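Side-chain contacts in probable transcriptional regulator (Pseudomonas aeruginosa PAO1, PDB 2GEN), which probably binds DNA as a transcriptional regulator of the TetR family, through a predicted helix-turn-helix near its N-terminus: residues 55-58 against 59-62; 99-102 against 103-106; 115-118 against 119-122. One frame throughout, in Å; residues are numbered along the deposited sequence.

Interaction 1 lies between the other two and touches both, its centre about 11 Å from the centre of each. Toward interaction 2 the carbonyl O of Leu-58 meets NE1 of Trp-101 at 3.0 Å, a probable hydrogen bond, and the ring of His-55 packs against that of Phe-104. Toward interaction 3 the carboxylate of Glu-57 takes a salt bridge from Arg-120, OE2 to NH1 2.7 Å. Residues 99-106 and 115-122 do not touch each other; their nearest atoms are about 8 Å apart. Helix 51-76 follows the predicted DNA-binding motif; Leu-58 packs on helix 9-23, while residues 55-60 also meet helices 99-114 and 118-141.

Interaction 1. Residues 55-58 against 59-62; sequences HGEL and YLAG
Leu-60 folds back over the carbonyl oxygen of Gly-56, one turn earlier in helix 51-76, the helix that follows the predicted helix-turn-helix of this TetR-family protein. Its CG sits 3.3 Å from Gly-56 O, because a first torsion of -63° sets CG beside the backbone N and turns the branch toward the preceding turn. The same oxygen accepts the N-H of Leu-60 at 2.9 Å, and CB of Tyr-59 also rests against it. Gly-56 O is thus met by one amide and by carbons of two side chains.

This is the dense part of the contact. Leu-60 continues onto Leu-117 and Leu-121, the Tyr-59 ring reaches helix 99-114, and Leu-58 packs on Leu-17 and Phe-20 of helix 9-23. The thinner part is at Ala-61, which is partly exposed and brings a single methyl, whereas Leu-58, Tyr-59 and Leu-60 are buried; that CB lies 3.3 Å from Glu-57 O, and the methyl also touches Leu-13 of helix 9-23. Glu-57 itself swings away from the following turn, and its OE1 comes no nearer to CD1 of Leu-60 than 4.3 Å. Its other oxygen, OE2, is held by Arg-53 and Arg-120, two positive groups that would be expected to favour the charged form of this buried carboxylate. At the end of the turn, Gly-62 N donates to Leu-58 O at 3.1 Å.

Interaction 2. Residues 99-102 against 103-106; sequences PDWA and RFIL
Asp-100 and Arg-103 are brought together by two torsions: CG of Asp-100 lies beside its backbone N (chi1 -73°), and the otherwise extended arginine chain bends at chi3 (-80°). The two side chains then run side by side in the same direction along the first turn of helix 99-114. OD1 of Asp-100 reaches NH1 of Arg-103 at the edge of the guanidinium, 2.7 Å away, in a salt bridge whose hydrogen bond is weak because the N-H is bent to 120°. Carboxylate and guanidinium planes are well apart in angle rather than flat against one another, and the carbonyl O of Pro-99 lies over one guanidinium face.

On another side of the helix the contact is apolar. CD1 of the Trp-101 indole touches CG1 of Ile-105 at 4.2 Å, the two side chains crossing obliquely, while CD2 of Phe-104 comes to the indole edge, 4.4 Å from CD1 of Trp-101. The Trp-101 ring also packs on Leu-17 of helix 9-23 and on Ala-61, so this turn joins the N-terminal helices to helix 51-76.

Trp-101 and Arg-103 have further polar partners: NE1 of Trp-101 donates to Leu-58 O, and NH2 of Arg-103 to Leu-169 O. Leu-169 ends helix 150-169, and the partial negative charge of its carbonyl would be expected to suit the guanidinium, whose charge Asp-100 probably offsets as well.

Interaction 3. Residues 115-118 against 119-122; sequences GELG and ERLR
Leu-117 and Arg-120 lie side by side and point the same way, the isobutyl group flanking the end of the arginine. CG of Leu-117 is 4.0 Å from NH1 of Arg-120 and CD2 is 4.2 Å from the same nitrogen, an oblique approach to the guanidinium. A bend at chi3 (64°) in the arginine chain turns the guanidinium back alongside the leucine. Next to this pair, the backbone oxygen of Leu-117 accepts the N-H of Leu-121 at 2.9 Å, and CB of Arg-120 packs against that oxygen as well.

A water closes the gap at the start of the helix. It donates to Glu-116 O at 3.0 Å and accepts from Arg-120 N at 2.9 Å, bridging the loop to the first turn. The loop is itself a type I beta turn, Gly-115 to Gly-118, and runs straight into helix 118-141, with Leu-117 in the N-cap position. The turn's own bond, from Gly-118 N to Gly-115 O, is weak at 3.4 Å. Gly-118 O, one residue beyond the N-cap, accepts from Arg-122 N, and CG of Arg-122 lies 3.4 Å from that oxygen before its chain leads away.

In the next shell, NH1 of Arg-120 has its strongest polar partner in Glu-57 of helix 51-76, which holds the guanidinium end toward that helix. Leu-121 reaches both Ile-63 there and Val-112 of helix 99-114.

Interaction 1. Residues 55-58 against 59-62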
ATOM      1  N   HIS A  55     -19.989  -8.715  -1.087  1.00 28.01           N
ATOM      2  CA  HIS A  55     -18.794  -7.868  -0.945  1.00 28.81           C
ATOM      3  C   HIS A  55     -17.546  -8.675  -0.521  1.00 28.72           C
ATOM      4  O   HIS A  55     -16.479  -8.573  -1.159  1.00 28.28           O
ATOM      5  CB  HIS A  55     -19.103  -6.748   0.051  1.00 28.68           C
ATOM      6  CG  HIS A  55     -17.970  -5.815   0.313  1.00 28.25           C
ATOM      7  ND1 HIS A  55     -16.994  -6.072   1.250  1.00 28.58           N
ATOM      8  CD2 HIS A  55     -17.681  -4.602  -0.208  1.00 29.78           C
ATOM      9  CE1 HIS A  55     -16.144  -5.066   1.287  1.00 30.71           C
ATOM     10  NE2 HIS A  55     -16.536  -4.161   0.407  1.00 30.44           N
ATOM     11  N   GLY A  56     -17.675  -9.485   0.526  1.00 28.45           N
ATOM     12  CA  GLY A  56     -16.562 -10.335   0.983  1.00 27.77           C
ATOM     13  C   GLY A  56     -16.200 -11.436  -0.017  1.00 28.39           C
ATOM     14  O   GLY A  56     -15.016 -11.755  -0.200  1.00 27.98           O
ATOM     15  N   GLU A  57     -17.196 -12.023  -0.676  1.00 28.00           N
ATOM     16  CA  GLU A  57     -16.924 -13.059  -1.681  1.00 28.27           C
ATOM     17  C   GLU A  57     -16.182 -12.447  -2.877  1.00 28.01           C
ATOM     18  O   GLU A  57     -15.270 -13.099  -3.447  1.00 26.71           O
ATOM     19  CB  GLU A  57     -18.198 -13.780  -2.135  1.00 29.55           C
ATOM     20  CG  GLU A  57     -18.924 -14.582  -1.007  1.00 29.77           C
ATOM     21  CD  GLU A  57     -18.261 -15.908  -0.653  1.00 34.97           C
ATOM     22  OE1 GLU A  57     -17.166 -16.242  -1.194  1.00 34.17           O
ATOM     23  OE2 GLU A  57     -18.826 -16.640   0.192  1.00 34.72           O
ATOM     24  N   LEU A  58     -16.554 -11.220  -3.247  1.00 26.14           N
ATOM     25  CA  LEU A  58     -15.846 -10.497  -4.317  1.00 25.60           C
ATOM     26  C   LEU A  58     -14.358 -10.308  -3.953  1.00 25.80           C
ATOM     27  O   LEU A  58     -13.439 -10.498  -4.799  1.00 25.08           O
ATOM     28  CB  LEU A  58     -16.530  -9.149  -4.610  1.00 25.25           C
ATOM     29  CG  LEU A  58     -15.880  -8.238  -5.679  1.00 25.80           C
ATOM     30  CD1 LEU A  58     -15.814  -8.957  -7.044  1.00 24.65           C
ATOM     31  CD2 LEU A  58     -16.583  -6.869  -5.795  1.00 24.61           C
ATOM     32  N   TYR A  59     -14.123  -9.947  -2.693  1.00 25.08           N
ATOM     33  CA  TYR A  59     -12.762  -9.775  -2.183  1.00 24.81           C
ATOM     34  C   TYR A  59     -11.997 -11.092  -2.275  1.00 25.20           C
ATOM     35  O   TYR A  59     -10.882 -11.162  -2.860  1.00 25.35           O
ATOM     36  CB  TYR A  59     -12.762  -9.248  -0.731  1.00 25.22           C
ATOM     37  CG  TYR A  59     -11.368  -8.953  -0.260  1.00 24.50           C
ATOM     38  CD1 TYR A  59     -10.778  -7.713  -0.497  1.00 24.89           C
ATOM     39  CD2 TYR A  59     -10.620  -9.937   0.387  1.00 26.58           C
ATOM     40  CE1 TYR A  59      -9.444  -7.465  -0.071  1.00 26.01           C
ATOM     41  CE2 TYR A  59      -9.321  -9.702   0.805  1.00 26.12           C
ATOM     42  CZ  TYR A  59      -8.739  -8.493   0.579  1.00 27.39           C
ATOM     43  OH  TYR A  59      -7.427  -8.325   0.981  1.00 29.15           O
ATOM     44  N   LEU A  60     -12.574 -12.141  -1.699  1.00 24.92           N
ATOM     45  CA  LEU A  60     -11.884 -13.438  -1.655  1.00 24.88           C
ATOM     46  C   LEU A  60     -11.625 -14.005  -3.055  1.00 24.93           C
ATOM     47  O   LEU A  60     -10.573 -14.620  -3.302  1.00 24.09           O
ATOM     48  CB  LEU A  60     -12.667 -14.450  -0.826  1.00 25.75           C
ATOM     49  CG  LEU A  60     -12.853 -14.125   0.666  1.00 27.13           C
ATOM     50  CD1 LEU A  60     -13.752 -15.201   1.282  1.00 28.26           C
ATOM     51  CD2 LEU A  60     -11.524 -14.066   1.421  1.00 25.23           C
ATOM     52  N   ALA A  61     -12.588 -13.831  -3.960  1.00 23.84           N
ATOM     53  CA  ALA A  61     -12.386 -14.275  -5.355  1.00 24.49           C
ATOM     54  C   ALA A  61     -11.236 -13.539  -6.034  1.00 23.74           C
ATOM     55  O   ALA A  61     -10.500 -14.151  -6.832  1.00 23.95           O
ATOM     56  CB  ALA A  61     -13.646 -14.113  -6.160  1.00 24.07           C
ATOM     57  N   GLY A  62     -11.088 -12.250  -5.735  1.00 23.23           N
ATOM     58  CA  GLY A  62     -10.028 -11.441  -6.328  1.00 23.93           C
ATOM     59  C   GLY A  62      -8.653 -11.878  -5.871  1.00 24.09           C
ATOM     60  O   GLY A  62      -7.764 -12.099  -6.693  1.00 22.70           O
TER

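Interaction 2. Residues 99-102 against 103-106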
ATOM      1  N   PRO A  99      -8.689  -3.565 -13.519  1.00 22.93           N
ATOM      2  CA  PRO A  99      -8.358  -2.411 -12.694  1.00 23.55           C
ATOM      3  C   PRO A  99      -9.404  -2.089 -11.630  1.00 23.20           C
ATOM      4  O   PRO A  99      -9.042  -1.722 -10.494  1.00 23.42           O
ATOM      5  CB  PRO A  99      -8.198  -1.270 -13.703  1.00 23.56           C
ATOM      6  CG  PRO A  99      -8.908  -1.731 -14.921  1.00 24.26           C
ATOM      7  CD  PRO A  99      -8.773  -3.203 -14.958  1.00 24.07           C
ATOM      8  N   ASP A 100     -10.683  -2.214 -11.965  1.00 24.49           N
ATOM      9  CA  ASP A 100     -11.711  -1.954 -10.948  1.00 24.98           C
ATOM     10  C   ASP A 100     -11.640  -2.982  -9.803  1.00 24.02           C
ATOM     11  O   ASP A 100     -11.756  -2.634  -8.616  1.00 25.05           O
ATOM     12  CB  ASP A 100     -13.124  -1.907 -11.560  1.00 26.98           C
ATOM     13  CG  ASP A 100     -13.382  -0.634 -12.371  1.00 30.88           C
ATOM     14  OD1 ASP A 100     -12.770   0.429 -12.111  1.00 34.08           O
ATOM     15  OD2 ASP A 100     -14.237  -0.729 -13.276  1.00 37.43           O
ATOM     16  N   TRP A 101     -11.451  -4.251 -10.153  1.00 23.89           N
ATOM     17  CA  TRP A 101     -11.284  -5.274  -9.138  1.00 23.34           C
ATOM     18  C   TRP A 101     -10.049  -4.999  -8.279  1.00 23.50           C
ATOM     19  O   TRP A 101     -10.096  -5.137  -7.052  1.00 24.04           O
ATOM     20  CB  TRP A 101     -11.207  -6.650  -9.793  1.00 23.57           C
ATOM     21  CG  TRP A 101     -11.721  -7.772  -8.968  1.00 21.97           C
ATOM     22  CD1 TRP A 101     -11.998  -7.770  -7.623  1.00 24.24           C
ATOM     23  CD2 TRP A 101     -11.984  -9.095  -9.433  1.00 23.69           C
ATOM     24  NE1 TRP A 101     -12.442  -9.013  -7.239  1.00 23.19           N
ATOM     25  CE2 TRP A 101     -12.451  -9.847  -8.326  1.00 22.54           C
ATOM     26  CE3 TRP A 101     -11.892  -9.719 -10.693  1.00 24.18           C
ATOM     27  CZ2 TRP A 101     -12.829 -11.183  -8.432  1.00 22.97           C
ATOM     28  CZ3 TRP A 101     -12.270 -11.063 -10.811  1.00 24.99           C
ATOM     29  CH2 TRP A 101     -12.733 -11.792  -9.671  1.00 24.90           C
ATOM     30  N   ALA A 102      -8.937  -4.586  -8.899  1.00 23.66           N
ATOM     31  CA  ALA A 102      -7.721  -4.247  -8.108  1.00 23.78           C
ATOM     32  C   ALA A 102      -8.012  -3.104  -7.123  1.00 24.97           C
ATOM     33  O   ALA A 102      -7.647  -3.174  -5.937  1.00 24.94           O
ATOM     34  CB  ALA A 102      -6.544  -3.862  -9.035  1.00 23.39           C
ATOM     35  N   ARG A 103      -8.656  -2.044  -7.621  1.00 25.61           N
ATOM     36  CA  ARG A 103      -9.010  -0.906  -6.766  1.00 27.35           C
ATOM     37  C   ARG A 103      -9.841  -1.390  -5.583  1.00 26.77           C
ATOM     38  O   ARG A 103      -9.589  -1.012  -4.434  1.00 27.45           O
ATOM     39  CB  ARG A 103      -9.771   0.128  -7.578  1.00 27.80           C
ATOM     40  CG  ARG A 103      -9.618   1.511  -7.054  1.00 33.47           C
ATOM     41  CD  ARG A 103     -10.336   2.482  -7.995  1.00 35.01           C
ATOM     42  NE  ARG A 103      -9.502   2.778  -9.156  1.00 33.56           N
ATOM     43  CZ  ARG A 103      -9.706   2.325 -10.384  1.00 35.67           C
ATOM     44  NH1 ARG A 103     -10.736   1.538 -10.640  1.00 40.79           N
ATOM     45  NH2 ARG A 103      -8.863   2.659 -11.364  1.00 38.52           N
ATOM     46  N   PHE A 104     -10.815  -2.252  -5.872  1.00 27.25           N
ATOM     47  CA  PHE A 104     -11.730  -2.750  -4.853  1.00 26.94           C
ATOM     48  C   PHE A 104     -10.939  -3.498  -3.784  1.00 28.03           C
ATOM     49  O   PHE A 104     -11.101  -3.238  -2.585  1.00 28.73           O
ATOM     50  CB  PHE A 104     -12.788  -3.667  -5.473  1.00 26.97           C
ATOM     51  CG  PHE A 104     -13.660  -4.349  -4.461  1.00 26.73           C
ATOM     52  CD1 PHE A 104     -14.775  -3.674  -3.910  1.00 27.81           C
ATOM     53  CD2 PHE A 104     -13.400  -5.661  -4.065  1.00 25.22           C
ATOM     54  CE1 PHE A 104     -15.578  -4.292  -2.962  1.00 26.32           C
ATOM     55  CE2 PHE A 104     -14.208  -6.310  -3.117  1.00 28.48           C
ATOM     56  CZ  PHE A 104     -15.320  -5.601  -2.562  1.00 28.09           C
ATOM     57  N   ILE A 105     -10.051  -4.401  -4.207  1.00 27.27           N
ATOM     58  CA  ILE A 105      -9.252  -5.185  -3.273  1.00 29.41           C
ATOM     59  C   ILE A 105      -8.381  -4.278  -2.389  1.00 29.84           C
ATOM     60  O   ILE A 105      -8.275  -4.508  -1.199  1.00 30.39           O
ATOM     61  CB  ILE A 105      -8.333  -6.213  -4.014  1.00 28.90           C
ATOM     62  CG1 ILE A 105      -9.176  -7.357  -4.580  1.00 30.99           C
ATOM     63  CG2 ILE A 105      -7.261  -6.791  -3.047  1.00 30.01           C
ATOM     64  CD1 ILE A 105      -8.385  -8.264  -5.479  1.00 32.66           C
ATOM     65  N   LEU A 106      -7.769  -3.254  -2.986  1.00 31.41           N
ATOM     66  CA  LEU A 106      -6.856  -2.364  -2.280  1.00 33.38           C
ATOM     67  C   LEU A 106      -7.570  -1.529  -1.228  1.00 35.16           C
ATOM     68  O   LEU A 106      -6.925  -1.014  -0.308  1.00 36.23           O
ATOM     69  CB  LEU A 106      -6.092  -1.460  -3.268  1.00 33.74           C
ATOM     70  CG  LEU A 106      -5.044  -2.137  -4.140  1.00 34.68           C
ATOM     71  CD1 LEU A 106      -4.387  -1.084  -5.017  1.00 37.66           C
ATOM     72  CD2 LEU A 106      -4.015  -2.873  -3.280  1.00 35.93           C
TER

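Interaction 3. Residues 115-118 against 119-122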
ATOM      1  N   GLY A 115     -15.606  -8.542   9.336  1.00 43.73           N
ATOM      2  CA  GLY A 115     -16.896  -9.229   9.269  1.00 42.75           C
ATOM      3  C   GLY A 115     -16.849 -10.734   9.385  1.00 42.34           C
ATOM      4  O   GLY A 115     -15.925 -11.296   9.983  1.00 42.53           O
ATOM      5  N   GLU A 116     -17.841 -11.382   8.783  1.00 41.83           N
ATOM      6  CA  GLU A 116     -18.104 -12.820   8.962  1.00 42.00           C
ATOM      7  C   GLU A 116     -17.254 -13.731   8.082  1.00 40.67           C
ATOM      8  O   GLU A 116     -17.226 -14.952   8.274  1.00 39.30           O
ATOM      9  CB  GLU A 116     -19.587 -13.123   8.722  1.00 42.16           C
ATOM     10  CG  GLU A 116     -20.492 -12.571   9.830  1.00 44.75           C
ATOM     11  CD  GLU A 116     -21.913 -13.105   9.793  1.00 45.24           C
ATOM     12  OE1 GLU A 116     -22.303 -13.766   8.799  1.00 47.90           O
ATOM     13  OE2 GLU A 116     -22.651 -12.845  10.783  1.00 50.43           O
ATOM     14  N   LEU A 117     -16.592 -13.138   7.095  1.00 39.49           N
ATOM     15  CA  LEU A 117     -15.707 -13.922   6.223  1.00 39.13           C
ATOM     16  C   LEU A 117     -14.258 -13.801   6.668  1.00 39.11           C
ATOM     17  O   LEU A 117     -13.348 -14.213   5.939  1.00 38.52           O
ATOM     18  CB  LEU A 117     -15.889 -13.518   4.746  1.00 38.94           C
ATOM     19  CG  LEU A 117     -16.841 -14.386   3.904  1.00 40.22           C
ATOM     20  CD1 LEU A 117     -18.120 -14.783   4.651  1.00 37.46           C
ATOM     21  CD2 LEU A 117     -17.185 -13.740   2.559  1.00 38.73           C
ATOM     22  N   GLY A 118     -14.052 -13.272   7.876  1.00 38.37           N
ATOM     23  CA  GLY A 118     -12.709 -13.061   8.435  1.00 38.48           C
ATOM     24  C   GLY A 118     -11.901 -14.343   8.603  1.00 38.74           C
ATOM     25  O   GLY A 118     -10.692 -14.366   8.327  1.00 38.00           O
ATOM     26  N   GLU A 119     -12.568 -15.407   9.045  1.00 38.29           N
ATOM     27  CA  GLU A 119     -11.936 -16.705   9.242  1.00 39.29           C
ATOM     28  C   GLU A 119     -11.468 -17.287   7.914  1.00 38.25           C
ATOM     29  O   GLU A 119     -10.353 -17.838   7.805  1.00 38.11           O
ATOM     30  CB  GLU A 119     -12.920 -17.675   9.912  1.00 40.04           C
ATOM     31  CG  GLU A 119     -13.039 -17.497  11.427  1.00 45.31           C
ATOM     32  CD  GLU A 119     -13.927 -16.315  11.864  1.00 51.33           C
ATOM     33  OE1 GLU A 119     -14.644 -15.706  11.018  1.00 53.50           O
ATOM     34  OE2 GLU A 119     -13.915 -16.014  13.086  1.00 54.22           O
ATOM     35  N   ARG A 120     -12.329 -17.162   6.904  1.00 36.70           N
ATOM     36  CA  ARG A 120     -12.018 -17.673   5.577  1.00 35.86           C
ATOM     37  C   ARG A 120     -10.889 -16.890   4.951  1.00 34.63           C
ATOM     38  O   ARG A 120     -10.048 -17.472   4.259  1.00 33.92           O
ATOM     39  CB  ARG A 120     -13.230 -17.615   4.678  1.00 35.84           C
ATOM     40  CG  ARG A 120     -14.113 -18.823   4.797  1.00 38.46           C
ATOM     41  CD  ARG A 120     -15.350 -18.649   3.970  1.00 39.36           C
ATOM     42  NE  ARG A 120     -15.052 -18.554   2.544  1.00 41.43           N
ATOM     43  CZ  ARG A 120     -15.929 -18.188   1.609  1.00 42.77           C
ATOM     44  NH1 ARG A 120     -17.188 -17.881   1.940  1.00 40.98           N
ATOM     45  NH2 ARG A 120     -15.544 -18.125   0.333  1.00 40.08           N
ATOM     46  N   LEU A 121     -10.894 -15.578   5.173  1.00 33.39           N
ATOM     47  CA  LEU A 121      -9.802 -14.720   4.702  1.00 33.50           C
ATOM     48  C   LEU A 121      -8.464 -15.174   5.323  1.00 33.62           C
ATOM     49  O   LEU A 121      -7.466 -15.329   4.605  1.00 31.94           O
ATOM     50  CB  LEU A 121     -10.089 -13.234   4.970  1.00 32.61           C
ATOM     51  CG  LEU A 121      -9.022 -12.182   4.620  1.00 33.52           C
ATOM     52  CD1 LEU A 121      -8.430 -12.381   3.184  1.00 32.86           C
ATOM     53  CD2 LEU A 121      -9.498 -10.744   4.825  1.00 34.47           C
ATOM     54  N   ARG A 122      -8.458 -15.428   6.632  1.00 33.37           N
ATOM     55  CA  ARG A 122      -7.240 -15.914   7.308  1.00 34.38           C
ATOM     56  C   ARG A 122      -6.748 -17.252   6.748  1.00 32.56           C
ATOM     57  O   ARG A 122      -5.534 -17.413   6.495  1.00 32.45           O
ATOM     58  CB  ARG A 122      -7.420 -16.027   8.834  1.00 34.20           C
ATOM     59  CG  ARG A 122      -7.518 -14.707   9.585  1.00 38.38           C
ATOM     60  CD  ARG A 122      -7.739 -14.965  11.108  1.00 38.50           C
ATOM     61  NE  ARG A 122      -6.711 -15.848  11.686  1.00 47.10           N
ATOM     62  CZ  ARG A 122      -5.469 -15.475  12.015  1.00 50.60           C
ATOM     63  NH1 ARG A 122      -5.052 -14.226  11.818  1.00 52.83           N
ATOM     64  NH2 ARG A 122      -4.630 -16.363  12.542  1.00 53.23           N
TER
HETATM   65  O   HOH W   1     -15.180 -17.048   7.636  1.00 42.04           O